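Long-range contact in beta-lactamase (Sphaerobacter thermophilus, PDB 4EWF), which probably hydrolyses beta-lactams to substituted beta-amino acids, as a class A beta-lactamase: residues 12-17 with 257-262. Sequence-based numbering, arbitrary orientation.
Sequences SGVAAA and GDITRA
A17 and A262 each point CB toward the other helix. A17 CB lies against the base of the I259 side chain, 3.7 Å from I259 CG1, and A17 CB is 4.0 Å from D258 O. A262 points back toward 12-17, but its CB meets mainly backbone, 3.8 Å from G13 O and close to V14 N. G13 itself has no side chain. The two helix segments run antiparallel at 175°, and their axes come within 8.4 Å. Such a close approach fits the small residues G13, A17 and A262 at the interface. V14 CA and A262 CA are 5.1 Å apart.

V14 and I259 lie beside these methyls, on the side facing the sheet. V14 divides its two branches. CG2 packs against the carbonyl of A262, 3.7 Å from A262 C, and also touches A262 CB. CG1, anti to the backbone N (chi1 178°), makes a looser contact with I259 CG2. On I259, CG1 stands anti to the carbonyl carbon, and this branch is the one that meets A17. Both residues also touch I32 of strand 27-33, and I259 touches V28.

D258 lies on the partly exposed side of the interface, near A17. D258 OD1 forms a salt bridge with R261 NH2 (3.3 Å) within its own helix, and R261 also makes a cation-pi contact with Y204.

The contact pairs the N-terminal and C-terminal helices against one face of the five-stranded sheet. No hydrogen bond or salt bridge links the two segments, so van der Waals contact of methyls with apolar side chains and backbone joins them here.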
# COMPACT_ATOMS: atom_id res chain seq x y z
N SER A 12 3.74 -7.53 23.17
CA SER A 12 4.78 -6.68 23.77
C SER A 12 5.97 -6.43 22.84
O SER A 12 6.57 -5.36 22.89
CB SER A 12 5.27 -7.26 25.11
OG SER A 12 5.97 -8.47 24.92
N GLY A 13 6.32 -7.40 22.00
CA GLY A 13 7.43 -7.23 21.07
C GLY A 13 7.08 -6.23 19.97
O GLY A 13 7.90 -5.41 19.58
N VAL A 14 5.85 -6.30 19.48
CA VAL A 14 5.37 -5.33 18.51
C VAL A 14 5.35 -3.92 19.13
O VAL A 14 5.82 -2.95 18.53
CB VAL A 14 3.97 -5.71 17.99
CG1 VAL A 14 3.46 -4.65 17.01
CG2 VAL A 14 4.00 -7.09 17.36
N ALA A 15 4.83 -3.81 20.36
CA ALA A 15 4.83 -2.53 21.06
C ALA A 15 6.26 -1.99 21.26
O ALA A 15 6.50 -0.80 21.07
CB ALA A 15 4.09 -2.63 22.38
N ALA A 16 7.20 -2.86 21.63
CA ALA A 16 8.60 -2.46 21.78
C ALA A 16 9.20 -1.94 20.47
O ALA A 16 9.97 -0.98 20.48
CB ALA A 16 9.46 -3.61 22.33
N ALA A 17 8.89 -2.61 19.36
CA ALA A 17 9.39 -2.18 18.05
C ALA A 17 8.85 -0.79 17.71
O ALA A 17 9.56 0.06 17.16
CB ALA A 17 8.97 -3.19 16.97
N GLY A 257 10.11 -2.98 8.90
CA GLY A 257 10.60 -4.35 8.90
C GLY A 257 10.58 -4.97 10.30
O GLY A 257 10.15 -6.12 10.47
N ASP A 258 11.03 -4.22 11.30
CA ASP A 258 11.09 -4.71 12.69
C ASP A 258 9.70 -4.93 13.30
O ASP A 258 9.44 -5.89 14.02
CB ASP A 258 11.87 -3.74 13.59
CG ASP A 258 13.38 -3.78 13.33
OD1 ASP A 258 13.86 -4.76 12.73
OD2 ASP A 258 14.08 -2.83 13.74
N ILE A 259 8.80 -3.99 13.03
CA ILE A 259 7.43 -4.12 13.52
C ILE A 259 6.76 -5.36 12.90
O ILE A 259 6.11 -6.15 13.60
CB ILE A 259 6.64 -2.84 13.18
CG1 ILE A 259 7.11 -1.70 14.09
CG2 ILE A 259 5.14 -3.08 13.32
CD1 ILE A 259 6.65 -0.30 13.59
N THR A 260 6.94 -5.53 11.59
CA THR A 260 6.40 -6.67 10.85
C THR A 260 6.98 -8.01 11.36
O THR A 260 6.26 -8.98 11.61
CB THR A 260 6.65 -6.50 9.31
OG1 THR A 260 6.00 -5.32 8.84
CG2 THR A 260 6.15 -7.71 8.53
N ARG A 261 8.29 -8.04 11.54
CA ARG A 261 8.91 -9.25 12.06
C ARG A 261 8.34 -9.64 13.43
O ARG A 261 8.05 -10.81 13.68
CB ARG A 261 10.41 -9.06 12.15
CG ARG A 261 11.12 -10.33 12.56
CD ARG A 261 12.12 -10.07 13.66
NE ARG A 261 13.47 -9.94 13.14
CZ ARG A 261 14.25 -8.88 13.33
NH1 ARG A 261 15.48 -8.85 12.83
NH2 ARG A 261 13.80 -7.84 14.03
N ALA A 262 8.23 -8.65 14.32
CA ALA A 262 7.73 -8.89 15.66
C ALA A 262 6.29 -9.39 15.58
O ALA A 262 5.87 -10.20 16.38
CB ALA A 262 7.80 -7.61 16.50